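Local structure of alpha-1,4-endofucoidanase (Mariniflexile fucanivorans, 6DLH) at residues G47-L51 with I63-F68; Y80-T86 with L142-V148. The protein hydrolyses fucoidan internally as an endo-acting, retaining family GH107 glycoside hydrolase, and binds calcium ions. All coordinates share one frame; numbering follows the deposited sequence.

Contact 1. Residues G47-L51 with I63-F68; sequences GMLWL and IRIDDF
W50 and I65 form the centre of this contact through a CH-pi interaction: CG1 of I65 sits 3.6 Å from the centroid of the indole five-membered ring, only 13° off the ring normal. With CG of W50 anti to the backbone N (chi1 -167°), the indole reaches from the end of the strand towards 63-68.

The second ring involved is F68, whose plane is turned 45° from that of W50. W50 CD1 lies over one face of F68, nearer its border than its middle, 3.6 Å from F68 CG. M48 adds an oblique Met-aromatic contact, its SD 4.0 Å from F68 CZ.

Aliphatic and backbone atoms line the far end of the indole. I63 CG2 meets CH2 of W50 at the ring edge, 3.7 Å away, while the R64 carbonyl oxygen approaches W50 CZ2 to 3.4 Å without forming a hydrogen bond. The indole nitrogen NE1 donates instead to the L395 carbonyl, and W133 packs edge-to-face on the same indole.

The arrangement is that of a beta-alpha-beta unit, in which residues from strand 46-49 and just past its end pack against the loop leading into helix 66-71 and its first turn before the chain returns as strand 80-84.

Contact 2. Residues Y80-T86 with L142-V148; sequences YVQLPLT and LRTEIYV
Q82 and E145 each hold CG anti to the backbone N (chi1 179° for Q82); both chains then run on extended, which lifts the amide and the carboxylate from paired positions on the same face of two parallel strands. There Q82 NE2 donates to E145 OE1 at 2.8 Å. The partner lies nearly in the amide plane, but NE2 comes from above the carboxylate, 77° out of its plane. E145 OE1 also meets Y80 CE2 at the ring edge, 3.5 Å away, and is bonded to T379, while Y290 holds E145 OE2. The other end of the amide, Q82 OE1, rests 3.5 Å from Y147 CB. An alanine here would lack the amide, and E145 OE1 is likely to lose the N-H that meets it from above its plane, with a gap opened beside Y147 CB.

Below this row the backbones are laced in parallel register. L83 contributes both its groups: N to E145 O at 2.9 Å, and O to Y147 N at 2.8 Å. Just past the end of strand 80-84, L85 N reaches Y147 O at 2.8 Å, and T86 N does so weakly. On the reverse face, CD1 of I146 touches L83 CB at 4.0 Å.

L137 of helix 129-139 covers V81, L83 and T144 on that reverse face, while strands 46-49 and 222-226 flank the pair in the sheet.

In the fold
Both contacts reach the same parallel sheet of the N-terminal catalytic part, consistent with the barrel-like fold of the related GH29 enzymes; putative Ig-like domains follow later in the chain. Their centres are 10 Å apart, and they come in series: both segments of contact 1 come before either segment of contact 2. Strand 46-49 leads to helix 66-71, then to strand 80-84, which contact 2 pairs with strand 143-149 after helix 129-139. Strands 46-49 and 80-84 are neighbours, with M48 O 2.8 Å from Q82 N. Helix 129-139 ties the two together, touching I65 from one and V81 and L83 from the other. The calcium ligands T77 and D79 lie just before strand 80-84, which therefore starts beside a metal site.

Contact 1. Residues G47-L51 with I63-F68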
loop_
_atom_site.group_PDB
_atom_site.type_symbol
_atom_site.label_atom_id
_atom_site.label_comp_id
_atom_site.label_asym_id
_atom_site.label_seq_id
_atom_site.Cartn_x
_atom_site.Cartn_y
_atom_site.Cartn_z
ATOM N N GLY A 47 -11.663 -12.244 4.705
ATOM C CA GLY A 47 -10.788 -11.140 4.333
ATOM C C GLY A 47 -9.334 -11.566 4.143
ATOM O O GLY A 47 -8.928 -12.636 4.582
ATOM N N MET A 48 -8.560 -10.708 3.469
ATOM C CA MET A 48 -7.145 -10.934 3.220
ATOM C C MET A 48 -6.386 -9.674 3.630
ATOM O O MET A 48 -7.004 -8.667 3.984
ATOM C CB MET A 48 -6.888 -11.232 1.736
ATOM C CG MET A 48 -7.806 -12.295 1.163
ATOM S SD MET A 48 -7.470 -12.687 -0.572
ATOM C CE MET A 48 -6.041 -13.762 -0.453
ATOM N N LEU A 49 -5.047 -9.741 3.589
ATOM C CA LEU A 49 -4.225 -8.623 4.018
ATOM C C LEU A 49 -3.177 -8.324 2.956
ATOM O O LEU A 49 -2.451 -9.226 2.536
ATOM C CB LEU A 49 -3.550 -8.948 5.358
ATOM C CG LEU A 49 -2.590 -7.868 5.866
ATOM C CD1 LEU A 49 -3.345 -6.593 6.197
ATOM C CD2 LEU A 49 -1.796 -8.341 7.081
ATOM N N TRP A 50 -3.086 -7.044 2.568
ATOM C CA TRP A 50 -2.099 -6.588 1.601
ATOM C C TRP A 50 -1.316 -5.417 2.189
ATOM O O TRP A 50 -1.833 -4.302 2.310
ATOM C CB TRP A 50 -2.785 -6.235 0.273
ATOM C CG TRP A 50 -1.863 -6.047 -0.889
ATOM C CD1 TRP A 50 -1.364 -7.013 -1.715
ATOM C CD2 TRP A 50 -1.359 -4.795 -1.392
ATOM N NE1 TRP A 50 -0.580 -6.454 -2.689
ATOM C CE2 TRP A 50 -0.556 -5.096 -2.515
ATOM C CE3 TRP A 50 -1.502 -3.458 -1.000
ATOM C CZ2 TRP A 50 0.090 -4.101 -3.250
ATOM C CZ3 TRP A 50 -0.864 -2.476 -1.728
ATOM C CH2 TRP A 50 -0.074 -2.798 -2.833
ATOM N N LEU A 51 -0.072 -5.698 2.595
ATOM C CA LEU A 51 0.665 -4.749 3.414
ATOM C C LEU A 51 2.113 -4.670 2.939
ATOM O O LEU A 51 2.946 -5.513 3.275
ATOM C CB LEU A 51 0.539 -5.150 4.891
ATOM C CG LEU A 51 1.280 -4.289 5.915
ATOM C CD1 LEU A 51 0.837 -2.834 5.837
ATOM C CD2 LEU A 51 1.075 -4.823 7.331
ATOM N N ILE A 63 2.792 2.600 -6.226
ATOM C CA ILE A 63 2.603 1.197 -5.888
ATOM C C ILE A 63 1.141 0.842 -6.127
ATOM O O ILE A 63 0.261 1.655 -5.851
ATOM C CB ILE A 63 3.080 0.901 -4.449
ATOM C CG1 ILE A 63 4.602 1.057 -4.323
ATOM C CG2 ILE A 63 2.593 -0.463 -3.959
ATOM C CD1 ILE A 63 5.416 0.201 -5.282
ATOM N N ARG A 64 0.903 -0.365 -6.666
ATOM C CA ARG A 64 -0.427 -0.750 -7.121
ATOM C C ARG A 64 -0.772 -2.153 -6.616
ATOM O O ARG A 64 0.110 -2.990 -6.467
ATOM C CB ARG A 64 -0.498 -0.651 -8.650
ATOM C CG ARG A 64 -0.283 0.757 -9.194
ATOM C CD ARG A 64 -1.428 1.658 -8.768
ATOM N NE ARG A 64 -1.397 2.996 -9.333
ATOM C CZ ARG A 64 -1.040 4.086 -8.663
ATOM N NH1 ARG A 64 -0.617 3.990 -7.413
ATOM N NH2 ARG A 64 -1.109 5.272 -9.245
ATOM N N ILE A 65 -2.070 -2.404 -6.390
ATOM C CA ILE A 65 -2.540 -3.688 -5.891
ATOM C C ILE A 65 -2.974 -4.605 -7.042
ATOM O O ILE A 65 -3.418 -5.728 -6.797
ATOM C CB ILE A 65 -3.658 -3.492 -4.844
ATOM C CG1 ILE A 65 -3.857 -4.755 -3.996
ATOM C CG2 ILE A 65 -4.957 -3.035 -5.512
ATOM C CD1 ILE A 65 -4.761 -4.575 -2.795
ATOM N N ASP A 66 -2.831 -4.141 -8.295
ATOM C CA ASP A 66 -3.435 -4.784 -9.460
ATOM C C ASP A 66 -2.896 -6.191 -9.719
ATOM O O ASP A 66 -3.655 -7.073 -10.113
ATOM C CB ASP A 66 -3.390 -3.894 -10.708
ATOM C CG ASP A 66 -4.215 -2.636 -10.517
ATOM O OD1 ASP A 66 -3.754 -1.750 -9.766
ATOM O OD2 ASP A 66 -5.328 -2.570 -11.082
ATOM N N ASP A 67 -1.590 -6.394 -9.535
ATOM C CA ASP A 67 -0.993 -7.708 -9.730
ATOM C C ASP A 67 -1.597 -8.702 -8.738
ATOM O O ASP A 67 -1.916 -9.835 -9.105
ATOM C CB ASP A 67 0.535 -7.653 -9.643
ATOM C CG ASP A 67 1.187 -7.023 -10.866
ATOM O OD1 ASP A 67 0.484 -6.842 -11.879
ATOM O OD2 ASP A 67 2.398 -6.728 -10.800
ATOM N N PHE A 68 -1.751 -8.263 -7.482
ATOM C CA PHE A 68 -2.370 -9.085 -6.458
ATOM C C PHE A 68 -3.768 -9.487 -6.926
ATOM O O PHE A 68 -4.120 -10.664 -6.909
ATOM C CB PHE A 68 -2.349 -8.382 -5.096
ATOM C CG PHE A 68 -3.195 -9.012 -4.011
ATOM C CD1 PHE A 68 -2.757 -10.134 -3.320
ATOM C CD2 PHE A 68 -4.423 -8.470 -3.660
ATOM C CE1 PHE A 68 -3.522 -10.694 -2.308
ATOM C CE2 PHE A 68 -5.189 -9.025 -2.643
ATOM C CZ PHE A 68 -4.736 -10.137 -1.965
#

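Contact 2. Residues Y80-T86 with L142-V148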
loop_
_atom_site.group_PDB
_atom_site.type_symbol
_atom_site.label_atom_id
_atom_site.label_comp_id
_atom_site.label_asym_id
_atom_site.label_seq_id
_atom_site.Cartn_x
_atom_site.Cartn_y
_atom_site.Cartn_z
ATOM N N TYR A 80 -13.288 -9.108 1.330
ATOM C CA TYR A 80 -12.618 -7.844 1.600
ATOM C C TYR A 80 -11.112 -8.045 1.756
ATOM O O TYR A 80 -10.638 -9.169 1.943
ATOM C CB TYR A 80 -13.254 -7.142 2.808
ATOM C CG TYR A 80 -13.006 -7.790 4.149
ATOM C CD1 TYR A 80 -13.762 -8.876 4.585
ATOM C CD2 TYR A 80 -12.017 -7.306 4.996
ATOM C CE1 TYR A 80 -13.529 -9.465 5.823
ATOM C CE2 TYR A 80 -11.779 -7.876 6.237
ATOM C CZ TYR A 80 -12.530 -8.966 6.646
ATOM O OH TYR A 80 -12.277 -9.535 7.863
ATOM N N VAL A 81 -10.376 -6.928 1.668
ATOM C CA VAL A 81 -8.937 -6.880 1.858
ATOM C C VAL A 81 -8.612 -5.732 2.818
ATOM O O VAL A 81 -9.177 -4.643 2.697
ATOM C CB VAL A 81 -8.217 -6.688 0.510
ATOM C CG1 VAL A 81 -6.705 -6.541 0.676
ATOM C CG2 VAL A 81 -8.543 -7.796 -0.483
ATOM N N GLN A 82 -7.691 -5.992 3.761
ATOM C CA GLN A 82 -7.167 -4.983 4.668
ATOM C C GLN A 82 -5.955 -4.303 4.035
ATOM O O GLN A 82 -5.055 -4.975 3.534
ATOM C CB GLN A 82 -6.813 -5.585 6.035
ATOM C CG GLN A 82 -6.225 -4.569 7.013
ATOM C CD GLN A 82 -5.866 -5.127 8.372
ATOM O OE1 GLN A 82 -4.759 -4.923 8.866
ATOM N NE2 GLN A 82 -6.798 -5.838 8.992
ATOM N N LEU A 83 -5.965 -2.963 4.071
ATOM C CA LEU A 83 -4.902 -2.119 3.548
ATOM C C LEU A 83 -4.355 -1.253 4.679
ATOM O O LEU A 83 -5.080 -0.904 5.607
ATOM C CB LEU A 83 -5.472 -1.204 2.460
ATOM C CG LEU A 83 -6.122 -1.890 1.264
ATOM C CD1 LEU A 83 -6.933 -0.871 0.465
ATOM C CD2 LEU A 83 -5.069 -2.559 0.387
ATOM N N PRO A 84 -3.072 -0.842 4.636
ATOM C CA PRO A 84 -2.584 0.153 5.590
ATOM C C PRO A 84 -3.181 1.504 5.212
ATOM O O PRO A 84 -3.435 1.748 4.031
ATOM C CB PRO A 84 -1.078 0.179 5.312
ATOM C CG PRO A 84 -0.962 -0.245 3.861
ATOM C CD PRO A 84 -2.048 -1.280 3.677
ATOM N N LEU A 85 -3.472 2.330 6.230
ATOM C CA LEU A 85 -3.325 3.772 6.094
ATOM C C LEU A 85 -1.974 4.148 6.697
ATOM O O LEU A 85 -1.229 4.916 6.095
ATOM C CB LEU A 85 -4.471 4.532 6.769
ATOM C CG LEU A 85 -4.244 6.036 6.970
ATOM C CD1 LEU A 85 -3.859 6.736 5.667
ATOM C CD2 LEU A 85 -5.474 6.707 7.572
ATOM N N THR A 86 -1.670 3.573 7.873
ATOM C CA THR A 86 -0.337 3.638 8.458
ATOM C C THR A 86 0.226 2.228 8.567
ATOM O O THR A 86 -0.519 1.257 8.457
ATOM C CB THR A 86 -0.332 4.293 9.849
ATOM O OG1 THR A 86 -0.429 3.287 10.860
ATOM C CG2 THR A 86 -1.414 5.338 10.026
ATOM N N LEU A 142 -14.917 -6.068 -4.090
ATOM C CA LEU A 142 -14.470 -6.303 -2.721
ATOM C C LEU A 142 -14.671 -5.056 -1.856
ATOM O O LEU A 142 -14.502 -3.938 -2.329
ATOM C CB LEU A 142 -12.988 -6.705 -2.743
ATOM C CG LEU A 142 -12.656 -8.056 -3.391
ATOM C CD1 LEU A 142 -11.161 -8.193 -3.657
ATOM C CD2 LEU A 142 -13.142 -9.220 -2.537
ATOM N N ARG A 143 -14.996 -5.277 -0.572
ATOM C CA ARG A 143 -15.038 -4.246 0.456
ATOM C C ARG A 143 -13.629 -4.058 1.011
ATOM O O ARG A 143 -12.720 -4.796 0.639
ATOM C CB ARG A 143 -16.059 -4.613 1.544
ATOM C CG ARG A 143 -17.502 -4.396 1.109
ATOM C CD ARG A 143 -18.571 -5.085 1.936
ATOM N NE ARG A 143 -19.221 -4.092 2.769
ATOM C CZ ARG A 143 -20.475 -3.670 2.642
ATOM N NH1 ARG A 143 -21.409 -4.450 2.122
ATOM N NH2 ARG A 143 -20.783 -2.460 3.057
ATOM N N THR A 144 -13.444 -3.049 1.871
ATOM C CA THR A 144 -12.114 -2.721 2.365
ATOM C C THR A 144 -12.138 -2.530 3.882
ATOM O O THR A 144 -13.150 -2.123 4.459
ATOM C CB THR A 144 -11.521 -1.502 1.642
ATOM O OG1 THR A 144 -12.172 -0.344 2.164
ATOM C CG2 THR A 144 -11.728 -1.547 0.145
ATOM N N GLU A 145 -11.000 -2.862 4.502
ATOM C CA GLU A 145 -10.719 -2.655 5.915
ATOM C C GLU A 145 -9.401 -1.896 5.972
ATOM O O GLU A 145 -8.465 -2.248 5.259
ATOM C CB GLU A 145 -10.617 -4.007 6.636
ATOM C CG GLU A 145 -10.325 -3.920 8.134
ATOM C CD GLU A 145 -10.083 -5.248 8.862
ATOM O OE1 GLU A 145 -9.523 -6.186 8.241
ATOM O OE2 GLU A 145 -10.441 -5.346 10.064
ATOM N N ILE A 146 -9.335 -0.854 6.807
ATOM C CA ILE A 146 -8.166 0.008 6.812
ATOM C C ILE A 146 -7.467 -0.086 8.160
ATOM O O ILE A 146 -8.105 0.075 9.202
ATOM C CB ILE A 146 -8.544 1.461 6.443
ATOM C CG1 ILE A 146 -9.194 1.554 5.055
ATOM C CG2 ILE A 146 -7.334 2.380 6.573
ATOM C CD1 ILE A 146 -8.262 1.264 3.896
ATOM N N TYR A 147 -6.153 -0.337 8.112
ATOM C CA TYR A 147 -5.335 -0.473 9.303
ATOM C C TYR A 147 -4.700 0.865 9.668
ATOM O O TYR A 147 -4.073 1.508 8.829
ATOM C CB TYR A 147 -4.221 -1.498 9.087
ATOM C CG TYR A 147 -3.244 -1.576 10.233
ATOM C CD1 TYR A 147 -2.208 -0.658 10.367
ATOM C CD2 TYR A 147 -3.360 -2.567 11.197
ATOM C CE1 TYR A 147 -1.318 -0.719 11.428
ATOM C CE2 TYR A 147 -2.472 -2.651 12.256
ATOM C CZ TYR A 147 -1.448 -1.725 12.372
ATOM O OH TYR A 147 -0.582 -1.823 13.422
ATOM N N VAL A 148 -4.845 1.246 10.944
ATOM C CA VAL A 148 -4.212 2.430 11.504
ATOM C C VAL A 148 -3.606 2.044 12.847
ATOM O O VAL A 148 -4.289 1.486 13.697
ATOM C CB VAL A 148 -5.205 3.600 11.661
ATOM C CG1 VAL A 148 -4.601 4.738 12.477
ATOM C CG2 VAL A 148 -5.704 4.118 10.316
#